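Non-structural protein 2 (Human rotavirus C, PDB 2GU0) probably binds single-stranded RNA, hydrolyses nucleoside triphosphates and the 5' triphosphate of RNA and, together with NSP5, builds the viroplasms in which the viral genome is replicated and packaged. Local coordinates at residues L4-S9 and P55-R60; V27-C32 and I47-A52; S41-T46 and F97-V102; N88-P93 and L131-V136. All blocks are in the same frame, centred on the assembly; numbering follows the deposited sequence.

Contact 1: L4-S9 and P55-R60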
loop_
_atom_site.group_PDB
_atom_site.type_symbol
_atom_site.label_atom_id
_atom_site.label_comp_id
_atom_site.label_asym_id
_atom_site.label_seq_id
_atom_site.Cartn_x
_atom_site.Cartn_y
_atom_site.Cartn_z
ATOM N N LEU A 4 -14.207 16.974 -35.627
ATOM C CA LEU A 4 -12.968 17.570 -35.123
ATOM C C LEU A 4 -13.251 18.623 -34.071
ATOM O O LEU A 4 -12.437 18.830 -33.174
ATOM C CB LEU A 4 -12.153 18.185 -36.269
ATOM C CG LEU A 4 -10.788 18.811 -35.947
ATOM C CD1 LEU A 4 -9.914 17.816 -35.196
ATOM C CD2 LEU A 4 -10.104 19.235 -37.233
ATOM N N ALA A 5 -14.411 19.270 -34.184
ATOM C CA ALA A 5 -14.833 20.317 -33.253
ATOM C C ALA A 5 -15.164 19.813 -31.845
ATOM O O ALA A 5 -15.527 20.599 -30.973
ATOM C CB ALA A 5 -16.040 21.063 -33.813
ATOM N N CYS A 6 -15.072 18.511 -31.623
ATOM C CA CYS A 6 -15.339 17.986 -30.298
ATOM C C CYS A 6 -14.024 17.954 -29.546
ATOM O O CYS A 6 -13.991 17.646 -28.361
ATOM C CB CYS A 6 -15.886 16.571 -30.366
ATOM S SG CYS A 6 -17.475 16.410 -31.151
ATOM N N PHE A 7 -12.939 18.287 -30.237
ATOM C CA PHE A 7 -11.624 18.261 -29.619
ATOM C C PHE A 7 -10.804 19.541 -29.679
ATOM O O PHE A 7 -9.917 19.737 -28.846
ATOM C CB PHE A 7 -10.792 17.148 -30.234
ATOM C CG PHE A 7 -11.471 15.826 -30.239
ATOM C CD1 PHE A 7 -12.231 15.432 -31.325
ATOM C CD2 PHE A 7 -11.347 14.970 -29.158
ATOM C CE1 PHE A 7 -12.857 14.201 -31.340
ATOM C CE2 PHE A 7 -11.973 13.729 -29.162
ATOM C CZ PHE A 7 -12.731 13.342 -30.257
ATOM N N VAL A 8 -11.079 20.401 -30.658
ATOM C CA VAL A 8 -10.310 21.628 -30.810
ATOM C C VAL A 8 -11.098 22.839 -31.293
ATOM O O VAL A 8 -12.022 22.719 -32.103
ATOM C CB VAL A 8 -9.170 21.420 -31.810
ATOM C CG1 VAL A 8 -8.268 20.312 -31.350
ATOM C CG2 VAL A 8 -9.744 21.075 -33.168
ATOM N N SER A 9 -10.731 24.011 -30.787
ATOM C CA SER A 9 -11.361 25.258 -31.208
ATOM C C SER A 9 -10.251 26.000 -31.937
ATOM O O SER A 9 -9.099 25.557 -31.902
ATOM C CB SER A 9 -11.864 26.058 -30.005
ATOM O OG SER A 9 -10.861 26.212 -29.034
ATOM N N PRO A 55 -22.878 23.061 -29.188
ATOM C CA PRO A 55 -23.899 22.206 -28.562
ATOM C C PRO A 55 -24.556 21.252 -29.562
ATOM O O PRO A 55 -25.171 20.249 -29.190
ATOM C CB PRO A 55 -24.875 23.217 -27.974
ATOM C CG PRO A 55 -23.976 24.349 -27.600
ATOM C CD PRO A 55 -23.083 24.472 -28.829
ATOM N N GLU A 56 -24.412 21.581 -30.836
ATOM C CA GLU A 56 -24.938 20.784 -31.933
ATOM C C GLU A 56 -24.305 19.386 -31.956
ATOM O O GLU A 56 -24.695 18.542 -32.750
ATOM C CB GLU A 56 -24.602 21.487 -33.247
ATOM C CG GLU A 56 -25.132 20.822 -34.497
ATOM C CD GLU A 56 -24.335 21.209 -35.720
ATOM O OE1 GLU A 56 -23.867 22.370 -35.781
ATOM O OE2 GLU A 56 -24.179 20.353 -36.625
ATOM N N PHE A 57 -23.317 19.145 -31.098
ATOM C CA PHE A 57 -22.645 17.852 -31.085
ATOM C C PHE A 57 -22.689 17.094 -29.758
ATOM O O PHE A 57 -22.085 16.029 -29.652
ATOM C CB PHE A 57 -21.184 18.023 -31.512
ATOM C CG PHE A 57 -21.012 18.585 -32.890
ATOM C CD1 PHE A 57 -19.983 19.477 -33.163
ATOM C CD2 PHE A 57 -21.880 18.230 -33.920
ATOM C CE1 PHE A 57 -19.820 20.013 -34.438
ATOM C CE2 PHE A 57 -21.725 18.759 -35.207
ATOM C CZ PHE A 57 -20.695 19.652 -35.465
ATOM N N ARG A 58 -23.402 17.619 -28.762
ATOM C CA ARG A 58 -23.491 16.945 -27.463
ATOM C C ARG A 58 -23.808 15.452 -27.579
ATOM O O ARG A 58 -23.466 14.674 -26.692
ATOM C CB ARG A 58 -24.529 17.624 -26.563
ATOM C CG ARG A 58 -25.963 17.455 -26.994
ATOM C CD ARG A 58 -26.884 17.763 -25.833
ATOM N NE ARG A 58 -26.890 19.183 -25.504
ATOM C CZ ARG A 58 -26.818 19.666 -24.265
ATOM N NH1 ARG A 58 -26.728 18.830 -23.232
ATOM N NH2 ARG A 58 -26.851 20.984 -24.058
ATOM N N ASN A 59 -24.467 15.057 -28.667
ATOM C CA ASN A 59 -24.785 13.650 -28.899
ATOM C C ASN A 59 -23.524 12.810 -28.732
ATOM O O ASN A 59 -23.524 11.785 -28.058
ATOM C CB ASN A 59 -25.305 13.440 -30.324
ATOM C CG ASN A 59 -26.805 13.634 -30.436
ATOM O OD1 ASN A 59 -27.384 13.492 -31.526
ATOM N ND2 ASN A 59 -27.453 13.949 -29.310
ATOM N N ARG A 60 -22.455 13.277 -29.367
ATOM C CA ARG A 60 -21.148 12.642 -29.365
ATOM C C ARG A 60 -20.494 12.297 -28.007
ATOM O O ARG A 60 -19.615 11.432 -27.949
ATOM C CB ARG A 60 -20.190 13.531 -30.158
ATOM C CG ARG A 60 -20.644 13.856 -31.566
ATOM C CD ARG A 60 -20.592 12.619 -32.414
ATOM N NE ARG A 60 -20.835 12.888 -33.825
ATOM C CZ ARG A 60 -20.711 11.974 -34.782
ATOM N NH1 ARG A 60 -20.349 10.733 -34.479
ATOM N NH2 ARG A 60 -20.932 12.300 -36.047
#
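F57 overlaps the adjacent side chains of A5 and C6, and the result is a small apolar junction between two 3-10 turns, with a cysteine sulfur-aromatic contact in it. The methyl group of A5 lies at the rim of the ring, near its plane, with A5 CB 4.0 Å from F57 CE1. C6 approaches the same ring obliquely: its SG stands 5.3 Å from the centroid of the F57 ring, along a line 51° off the normal. The closest atom of F57 to the sulfur is at the root of the side chain, with C6 SG 4.1 Å from F57 CB. F57's CG is turned beside its own backbone N (chi1 -60°), which carries the ring across to A5. No hydrogen bond crosses between 4-9 and 55-60. Each turn is held internally, R60 N to F57 O at 2.8 Å on one side and F7 N to L4 O at 3.0 Å on the other. R60 sends its charged end to a salt bridge with E3, and its side chain lies about 7 Å from that of V108, a predicted ATP-binding residue. Its aliphatic root stays with the cysteine: R60 CB is 4.1 Å from C6 SG.

Contact 2: V27-C32 and I47-A52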
loop_
_atom_site.group_PDB
_atom_site.type_symbol
_atom_site.label_atom_id
_atom_site.label_comp_id
_atom_site.label_asym_id
_atom_site.label_seq_id
_atom_site.Cartn_x
_atom_site.Cartn_y
_atom_site.Cartn_z
ATOM N N VAL A 27 -16.454 21.105 -21.671
ATOM C CA VAL A 27 -17.489 20.186 -22.127
ATOM C C VAL A 27 -18.584 19.985 -21.080
ATOM O O VAL A 27 -19.759 20.083 -21.387
ATOM C CB VAL A 27 -16.881 18.814 -22.489
ATOM C CG1 VAL A 27 -17.973 17.837 -22.917
ATOM C CG2 VAL A 27 -15.870 18.989 -23.602
ATOM N N GLN A 28 -18.205 19.707 -19.842
ATOM C CA GLN A 28 -19.188 19.497 -18.782
ATOM C C GLN A 28 -20.127 20.691 -18.670
ATOM O O GLN A 28 -21.338 20.533 -18.504
ATOM C CB GLN A 28 -18.469 19.251 -17.449
ATOM C CG GLN A 28 -19.287 19.529 -16.204
ATOM C CD GLN A 28 -18.572 19.083 -14.935
ATOM O OE1 GLN A 28 -17.343 19.137 -14.854
ATOM N NE2 GLN A 28 -19.340 18.654 -13.935
ATOM N N THR A 29 -19.551 21.882 -18.776
ATOM C CA THR A 29 -20.293 23.131 -18.693
ATOM C C THR A 29 -21.269 23.364 -19.854
ATOM O O THR A 29 -22.423 23.727 -19.638
ATOM C CB THR A 29 -19.316 24.306 -18.620
ATOM O OG1 THR A 29 -18.523 24.169 -17.443
ATOM C CG2 THR A 29 -20.050 25.624 -18.567
ATOM N N MET A 30 -20.829 23.154 -21.085
ATOM C CA MET A 30 -21.735 23.398 -22.184
ATOM C C MET A 30 -22.806 22.336 -22.255
ATOM O O MET A 30 -23.838 22.547 -22.886
ATOM C CB MET A 30 -20.989 23.489 -23.515
ATOM C CG MET A 30 -20.840 22.200 -24.241
ATOM S SD MET A 30 -22.285 21.725 -25.192
ATOM C CE MET A 30 -21.532 20.468 -26.202
ATOM N N LEU A 31 -22.584 21.191 -21.622
ATOM C CA LEU A 31 -23.613 20.163 -21.670
ATOM C C LEU A 31 -24.752 20.538 -20.734
ATOM O O LEU A 31 -25.898 20.120 -20.945
ATOM C CB LEU A 31 -23.064 18.781 -21.295
ATOM C CG LEU A 31 -22.307 17.983 -22.368
ATOM C CD1 LEU A 31 -21.922 16.618 -21.818
ATOM C CD2 LEU A 31 -23.166 17.838 -23.604
ATOM N N CYS A 32 -24.454 21.343 -19.716
ATOM C CA CYS A 32 -25.493 21.740 -18.781
ATOM C C CYS A 32 -26.044 23.138 -19.078
ATOM O O CYS A 32 -27.133 23.491 -18.629
ATOM C CB CYS A 32 -24.976 21.667 -17.331
ATOM S SG CYS A 32 -24.237 23.197 -16.605
ATOM N N ILE A 47 -16.725 30.696 -20.433
ATOM C CA ILE A 47 -16.263 31.773 -19.573
ATOM C C ILE A 47 -15.199 31.256 -18.605
ATOM O O ILE A 47 -14.026 31.606 -18.719
ATOM C CB ILE A 47 -17.420 32.410 -18.783
ATOM C CG1 ILE A 47 -18.562 32.757 -19.737
ATOM C CG2 ILE A 47 -16.947 33.678 -18.105
ATOM C CD1 ILE A 47 -19.735 33.434 -19.080
ATOM N N LEU A 48 -15.579 30.409 -17.669
ATOM C CA LEU A 48 -14.589 29.902 -16.730
ATOM C C LEU A 48 -13.587 28.847 -17.262
ATOM O O LEU A 48 -12.446 28.774 -16.788
ATOM C CB LEU A 48 -15.300 29.337 -15.505
ATOM C CG LEU A 48 -16.132 30.337 -14.714
ATOM C CD1 LEU A 48 -16.664 29.675 -13.445
ATOM C CD2 LEU A 48 -15.267 31.541 -14.384
ATOM N N TYR A 49 -13.997 28.041 -18.242
ATOM C CA TYR A 49 -13.126 26.985 -18.750
ATOM C C TYR A 49 -12.782 27.044 -20.225
ATOM O O TYR A 49 -12.391 26.039 -20.821
ATOM C CB TYR A 49 -13.733 25.611 -18.452
ATOM C CG TYR A 49 -13.992 25.343 -16.990
ATOM C CD1 TYR A 49 -15.280 25.100 -16.535
ATOM C CD2 TYR A 49 -12.951 25.313 -16.062
ATOM C CE1 TYR A 49 -15.536 24.833 -15.194
ATOM C CE2 TYR A 49 -13.195 25.043 -14.711
ATOM C CZ TYR A 49 -14.496 24.805 -14.287
ATOM O OH TYR A 49 -14.782 24.552 -12.967
ATOM N N GLY A 50 -12.913 28.211 -20.825
ATOM C CA GLY A 50 -12.584 28.319 -22.227
ATOM C C GLY A 50 -13.719 27.946 -23.161
ATOM O O GLY A 50 -14.893 27.992 -22.801
ATOM N N VAL A 51 -13.353 27.555 -24.370
ATOM C CA VAL A 51 -14.318 27.203 -25.386
ATOM C C VAL A 51 -14.681 25.735 -25.440
ATOM O O VAL A 51 -13.804 24.878 -25.551
ATOM C CB VAL A 51 -13.792 27.638 -26.774
ATOM C CG1 VAL A 51 -14.761 27.211 -27.869
ATOM C CG2 VAL A 51 -13.582 29.139 -26.776
ATOM N N ALA A 52 -15.982 25.459 -25.381
ATOM C CA ALA A 52 -16.500 24.103 -25.459
ATOM C C ALA A 52 -16.980 23.857 -26.889
ATOM O O ALA A 52 -17.061 24.777 -27.699
ATOM C CB ALA A 52 -17.630 23.943 -24.504
#
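A52 sets its methyl group against M30, packing a two-stranded beta hairpin, 44-45 with 51-52, onto helix 24-32. Two successive carbons of M30 rest on that one methyl. The helix backbone presents the first, M30 CB, 3.5 Å from A52 CB; chi1 at 90° adds the second, M30 CG, 3.7 Å from A52 CB. The bend at chi2 (82°) then takes the sulfur elsewhere. A turn earlier in the helix, the backbone takes over, and V27 N lies 4.2 Å from A52 CB, while the valine side chain points elsewhere, toward F61 and Y71.

The second point of touch uses a different geometry. T29 holds OG1 beside its backbone N (chi1 -61°), where the oxygen hydrogen-bonds to K25 O one turn back in the helix. The same rotation presents OG1 to the edge of the Y49 ring, in its plane, and the two side chains cross at about a right angle. Y49's own hydroxyl makes a weak hydrogen bond with K25 NZ, so that lysine residue serves both sides. A second subunit reaches this region too, with its Q160 against T29 and its R117 against L48, which places the hairpin turn at an interface of the octamer. At the ring edge, T29 OG1 lies 3.5 Å from Y49 CD1 and 3.8 Å from Y49 CE1.

Contact 3: S41-T46 and F97-V102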
loop_
_atom_site.group_PDB
_atom_site.type_symbol
_atom_site.label_atom_id
_atom_site.label_comp_id
_atom_site.label_asym_id
_atom_site.label_seq_id
_atom_site.Cartn_x
_atom_site.Cartn_y
_atom_site.Cartn_z
ATOM N N SER A 41 -25.104 25.731 -33.071
ATOM C CA SER A 41 -24.050 25.373 -34.006
ATOM C C SER A 41 -22.750 26.160 -33.838
ATOM O O SER A 41 -21.804 25.959 -34.591
ATOM C CB SER A 41 -24.557 25.529 -35.430
ATOM O OG SER A 41 -24.823 26.891 -35.699
ATOM N N ASN A 42 -22.698 27.051 -32.855
ATOM C CA ASN A 42 -21.485 27.832 -32.612
ATOM C C ASN A 42 -20.668 27.273 -31.451
ATOM O O ASN A 42 -21.212 26.647 -30.539
ATOM C CB ASN A 42 -21.829 29.288 -32.286
ATOM C CG ASN A 42 -22.567 29.997 -33.416
ATOM O OD1 ASN A 42 -22.141 29.978 -34.576
ATOM N ND2 ASN A 42 -23.670 30.649 -33.071
ATOM N N TYR A 43 -19.357 27.485 -31.486
ATOM C CA TYR A 43 -18.540 27.025 -30.378
ATOM C C TYR A 43 -19.099 27.764 -29.177
ATOM O O TYR A 43 -19.456 28.939 -29.289
ATOM C CB TYR A 43 -17.072 27.394 -30.574
ATOM C CG TYR A 43 -16.300 26.377 -31.375
ATOM C CD1 TYR A 43 -16.459 26.277 -32.749
ATOM C CD2 TYR A 43 -15.417 25.502 -30.755
ATOM C CE1 TYR A 43 -15.752 25.335 -33.487
ATOM C CE2 TYR A 43 -14.712 24.551 -31.485
ATOM C CZ TYR A 43 -14.882 24.481 -32.849
ATOM O OH TYR A 43 -14.158 23.573 -33.582
ATOM N N TYR A 44 -19.174 27.087 -28.036
ATOM C CA TYR A 44 -19.724 27.682 -26.826
ATOM C C TYR A 44 -18.700 28.226 -25.833
ATOM O O TYR A 44 -17.790 27.511 -25.406
ATOM C CB TYR A 44 -20.588 26.660 -26.108
ATOM C CG TYR A 44 -21.201 27.193 -24.853
ATOM C CD1 TYR A 44 -22.184 28.171 -24.915
ATOM C CD2 TYR A 44 -20.804 26.729 -23.600
ATOM C CE1 TYR A 44 -22.768 28.680 -23.772
ATOM C CE2 TYR A 44 -21.384 27.233 -22.434
ATOM C CZ TYR A 44 -22.371 28.212 -22.539
ATOM O OH TYR A 44 -22.987 28.725 -21.433
ATOM N N ASP A 45 -18.860 29.486 -25.440
ATOM C CA ASP A 45 -17.933 30.052 -24.483
ATOM C C ASP A 45 -18.394 29.799 -23.049
ATOM O O ASP A 45 -19.419 30.292 -22.595
ATOM C CB ASP A 45 -17.723 31.542 -24.728
ATOM C CG ASP A 45 -16.695 32.127 -23.796
ATOM O OD1 ASP A 45 -15.863 31.347 -23.288
ATOM O OD2 ASP A 45 -16.704 33.356 -23.568
ATOM N N THR A 46 -17.588 29.011 -22.357
ATOM C CA THR A 46 -17.792 28.589 -20.982
ATOM C C THR A 46 -17.402 29.657 -19.955
ATOM O O THR A 46 -17.720 29.551 -18.763
ATOM C CB THR A 46 -16.976 27.301 -20.765
ATOM O OG1 THR A 46 -17.780 26.176 -21.125
ATOM C CG2 THR A 46 -16.516 27.165 -19.365
ATOM N N PHE A 97 -8.749 29.289 -44.714
ATOM C CA PHE A 97 -9.454 28.489 -43.718
ATOM C C PHE A 97 -10.942 28.337 -44.027
ATOM O O PHE A 97 -11.591 29.272 -44.479
ATOM C CB PHE A 97 -9.299 29.117 -42.333
ATOM C CG PHE A 97 -10.104 28.432 -41.264
ATOM C CD1 PHE A 97 -9.708 27.201 -40.758
ATOM C CD2 PHE A 97 -11.273 29.007 -40.785
ATOM C CE1 PHE A 97 -10.463 26.554 -39.791
ATOM C CE2 PHE A 97 -12.034 28.367 -39.819
ATOM C CZ PHE A 97 -11.630 27.139 -39.320
ATOM N N GLN A 98 -11.473 27.150 -43.768
ATOM C CA GLN A 98 -12.883 26.863 -43.997
ATOM C C GLN A 98 -13.494 26.253 -42.740
ATOM O O GLN A 98 -13.167 25.132 -42.362
ATOM C CB GLN A 98 -13.044 25.898 -45.171
ATOM C CG GLN A 98 -13.526 26.559 -46.462
ATOM C CD GLN A 98 -13.888 25.545 -47.535
ATOM O OE1 GLN A 98 -13.011 24.982 -48.192
ATOM N NE2 GLN A 98 -15.186 25.292 -47.701
ATOM N N PHE A 99 -14.385 26.998 -42.097
ATOM C CA PHE A 99 -15.021 26.526 -40.879
ATOM C C PHE A 99 -15.476 25.074 -40.986
ATOM O O PHE A 99 -15.493 24.352 -39.995
ATOM C CB PHE A 99 -16.220 27.411 -40.516
ATOM C CG PHE A 99 -16.945 26.962 -39.273
ATOM C CD1 PHE A 99 -16.337 27.061 -38.022
ATOM C CD2 PHE A 99 -18.211 26.386 -39.356
ATOM C CE1 PHE A 99 -16.977 26.587 -36.877
ATOM C CE2 PHE A 99 -18.858 25.909 -38.214
ATOM C CZ PHE A 99 -18.241 26.008 -36.975
ATOM N N ASP A 100 -15.838 24.643 -42.185
ATOM C CA ASP A 100 -16.296 23.275 -42.382
ATOM C C ASP A 100 -15.331 22.191 -41.905
ATOM O O ASP A 100 -15.767 21.115 -41.490
ATOM C CB ASP A 100 -16.621 23.036 -43.855
ATOM C CG ASP A 100 -18.076 23.306 -44.181
ATOM O OD1 ASP A 100 -18.947 22.592 -43.637
ATOM O OD2 ASP A 100 -18.350 24.229 -44.979
ATOM N N ILE A 101 -14.029 22.460 -41.968
ATOM C CA ILE A 101 -13.042 21.468 -41.548
ATOM C C ILE A 101 -13.387 20.940 -40.153
ATOM O O ILE A 101 -13.285 19.746 -39.867
ATOM C CB ILE A 101 -11.625 22.066 -41.550
ATOM C CG1 ILE A 101 -10.595 20.940 -41.513
ATOM C CG2 ILE A 101 -11.443 23.003 -40.369
ATOM C CD1 ILE A 101 -9.169 21.418 -41.633
ATOM N N VAL A 102 -13.825 21.859 -39.305
ATOM C CA VAL A 102 -14.233 21.583 -37.938
ATOM C C VAL A 102 -15.375 20.545 -37.851
ATOM O O VAL A 102 -15.643 19.992 -36.783
ATOM C CB VAL A 102 -14.654 22.928 -37.276
ATOM C CG1 VAL A 102 -15.942 22.782 -36.503
ATOM C CG2 VAL A 102 -13.547 23.427 -36.387
#
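Y43 OH hydrogen-bonds to the carbonyl oxygen of V8, and the bond ties the end of the phenol to the 4-9 segment, while the edge of the ring, at CE1 and toward its hydroxyl end, meets F99 and V102. No polar bond joins 41-46 directly to 97-102; the contact is made by ring edges and methyl groups. The two aromatic side chains run alongside one another with opposite headings and meet edge to edge rather than in a stack: Y43 CE1 is 3.8 Å from F99 CE1, each atom lying near the plane of the other ring. F99 is carried there by a CG anti to the backbone N (chi1 179°).

V102 faces Y43 from the opposite direction and brings a methyl to the same stretch of edge, V102 CG1 lying 4.0 Å from Y43 CE1. The placement of its other branch, CG2, is doubtful. S41 adds a looser touch, its O 4.3 Å from F99 CZ and placed obliquely to that ring. The 3-10 turn carrying F99 and V102 is closed by its own backbone, with I101 N 2.8 Å from Q98 O.

This junction ties the hairpin to the turn that precedes helix 108-119. V102 also packs on F10 of strand 8-11, V51 of strand 51-52 lies against Y43, and Y44 turns to M30 of helix 24-32 while its hydroxyl bonds to Q160 of a second subunit.

Contact 4: N88-P93 and L131-V136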
loop_
_atom_site.group_PDB
_atom_site.type_symbol
_atom_site.label_atom_id
_atom_site.label_comp_id
_atom_site.label_asym_id
_atom_site.label_seq_id
_atom_site.Cartn_x
_atom_site.Cartn_y
_atom_site.Cartn_z
ATOM N N ASN A 88 -1.556 22.643 -35.463
ATOM C CA ASN A 88 -0.752 23.850 -35.467
ATOM C C ASN A 88 0.444 23.712 -36.392
ATOM O O ASN A 88 0.828 24.668 -37.071
ATOM C CB ASN A 88 -0.293 24.216 -34.054
ATOM C CG ASN A 88 -1.431 24.735 -33.191
ATOM O OD1 ASN A 88 -2.331 25.418 -33.677
ATOM N ND2 ASN A 88 -1.389 24.424 -31.902
ATOM N N MET A 89 1.031 22.523 -36.440
ATOM C CA MET A 89 2.173 22.322 -37.309
ATOM C C MET A 89 1.797 22.462 -38.770
ATOM O O MET A 89 2.487 23.139 -39.531
ATOM C CB MET A 89 2.801 20.965 -37.065
ATOM C CG MET A 89 3.693 20.956 -35.861
ATOM S SD MET A 89 4.951 19.722 -36.070
ATOM C CE MET A 89 5.935 20.458 -37.418
ATOM N N VAL A 90 0.702 21.829 -39.168
ATOM C CA VAL A 90 0.257 21.925 -40.549
ATOM C C VAL A 90 0.264 23.397 -40.981
ATOM O O VAL A 90 0.361 23.708 -42.168
ATOM C CB VAL A 90 -1.153 21.333 -40.708
ATOM C CG1 VAL A 90 -1.666 21.568 -42.113
ATOM C CG2 VAL A 90 -1.113 19.859 -40.421
ATOM N N SER A 91 0.172 24.295 -40.004
ATOM C CA SER A 91 0.182 25.728 -40.259
ATOM C C SER A 91 -0.661 26.153 -41.437
ATOM O O SER A 91 -0.209 26.909 -42.289
ATOM C CB SER A 91 1.608 26.212 -40.477
ATOM O OG SER A 91 2.325 26.161 -39.265
ATOM N N MET A 92 -1.887 25.663 -41.493
ATOM C CA MET A 92 -2.784 26.030 -42.574
ATOM C C MET A 92 -3.015 27.554 -42.569
ATOM O O MET A 92 -3.165 28.170 -41.509
ATOM C CB MET A 92 -4.090 25.267 -42.402
ATOM C CG MET A 92 -4.466 25.036 -40.944
ATOM S SD MET A 92 -5.491 23.587 -40.808
ATOM C CE MET A 92 -6.889 24.112 -41.776
ATOM N N PRO A 93 -3.030 28.182 -43.757
ATOM C CA PRO A 93 -3.233 29.629 -43.911
ATOM C C PRO A 93 -4.637 30.184 -43.622
ATOM O O PRO A 93 -5.627 29.778 -44.242
ATOM C CB PRO A 93 -2.791 29.880 -45.350
ATOM C CG PRO A 93 -3.162 28.611 -46.026
ATOM C CD PRO A 93 -2.695 27.564 -45.052
ATOM N N LEU A 131 6.492 12.167 -39.431
ATOM C CA LEU A 131 5.679 10.967 -39.613
ATOM C C LEU A 131 4.457 11.035 -38.705
ATOM O O LEU A 131 3.347 10.701 -39.123
ATOM C CB LEU A 131 6.493 9.715 -39.307
ATOM C CG LEU A 131 7.536 9.381 -40.373
ATOM C CD1 LEU A 131 8.204 8.040 -40.088
ATOM C CD2 LEU A 131 6.837 9.342 -41.716
ATOM N N ARG A 132 4.664 11.488 -37.470
ATOM C CA ARG A 132 3.574 11.629 -36.513
ATOM C C ARG A 132 2.461 12.493 -37.101
ATOM O O ARG A 132 1.295 12.104 -37.094
ATOM C CB ARG A 132 4.087 12.262 -35.222
ATOM C CG ARG A 132 3.050 12.369 -34.120
ATOM C CD ARG A 132 3.745 12.320 -32.779
ATOM N NE ARG A 132 4.547 13.511 -32.535
ATOM C CZ ARG A 132 5.716 13.525 -31.896
ATOM N NH1 ARG A 132 6.248 12.399 -31.435
ATOM N NH2 ARG A 132 6.345 14.679 -31.696
ATOM N N VAL A 133 2.823 13.660 -37.623
ATOM C CA VAL A 133 1.835 14.558 -38.211
ATOM C C VAL A 133 1.075 13.870 -39.344
ATOM O O VAL A 133 -0.142 14.012 -39.460
ATOM C CB VAL A 133 2.502 15.846 -38.745
ATOM C CG1 VAL A 133 1.460 16.769 -39.332
ATOM C CG2 VAL A 133 3.231 16.547 -37.626
ATOM N N LYS A 134 1.788 13.115 -40.175
ATOM C CA LYS A 134 1.135 12.418 -41.284
ATOM C C LYS A 134 0.181 11.338 -40.798
ATOM O O LYS A 134 -0.930 11.223 -41.308
ATOM C CB LYS A 134 2.174 11.796 -42.227
ATOM C CG LYS A 134 2.578 12.683 -43.387
ATOM C CD LYS A 134 3.814 12.149 -44.099
ATOM C CE LYS A 134 4.342 13.159 -45.119
ATOM N NZ LYS A 134 5.622 12.708 -45.731
ATOM N N ALA A 135 0.617 10.544 -39.819
ATOM C CA ALA A 135 -0.218 9.473 -39.272
ATOM C C ALA A 135 -1.519 10.037 -38.697
ATOM O O ALA A 135 -2.608 9.483 -38.908
ATOM C CB ALA A 135 0.544 8.709 -38.185
ATOM N N VAL A 136 -1.392 11.142 -37.971
ATOM C CA VAL A 136 -2.540 11.789 -37.363
ATOM C C VAL A 136 -3.457 12.432 -38.389
ATOM O O VAL A 136 -4.678 12.375 -38.256
ATOM C CB VAL A 136 -2.108 12.867 -36.370
ATOM C CG1 VAL A 136 -3.317 13.661 -35.921
ATOM C CG2 VAL A 136 -1.409 12.231 -35.190
#
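M89 sets its CG beside the backbone N (chi1 -80°) and continues extended (chi2 -152°), which carries the sulfur to V133; the bend at chi3 turns only the terminal CE. V133 has CG1 anti to its own N (chi1 -179°) with CG2 alongside that N, so its two methyl branches part toward different neighbours. One branch meets the thioether, V133 CG2 lying 3.9 Å from M89 SD; the other meets valine, V133 CG1 lying 4.2 Å from V90 CG2. V133 thus faces two successive residues of the partner helix, and both side-chain pairs cross at a slant. The backbones keep a moderate separation, with M89 CA and V133 CA 7.8 Å apart. The contact is wholly apolar and lies near the surface, M89 being its most exposed member.

S91, just after helix 74-90, leaves helical geometry with positive phi. Its hydroxyl turns back on the last turn, where S91 OG lies 3.0 Å from both N88 O and M89 O and has one proton for the two. Helix 129-139 simply runs on, with A135 N bonded to L131 O at 2.8 Å.

Deeper in, V136 touches L82 and T86 of helix 74-90 as well as L111 and L114 of helix 108-119. The whole is helix-helix packing at the outer margin of a three-helix cluster in the N-terminal part of NSP2.

Overall arrangement
Contacts 1, 2 and 3 form one continuous cluster; contact 4 is more distant, its centre about 19 Å from that of contact 3, and meets the cluster only where M92 touches I101. The centres of contacts 1 and 3 are about 9 Å apart, and besides the tyrosine bond to V8 a backbone pair joins them, A5 N to V102 O at 3.0 Å. Contact 2, about 11 Å from contact 1 between centres, is linked to it by R58 NH1 and L31 O, 2.8 Å apart. It shares the hairpin with contact 3, where A52 N and Y44 O pair. Only contact 1 approaches the predicted ATP site, and only contacts 2 and 3 touch the second subunit.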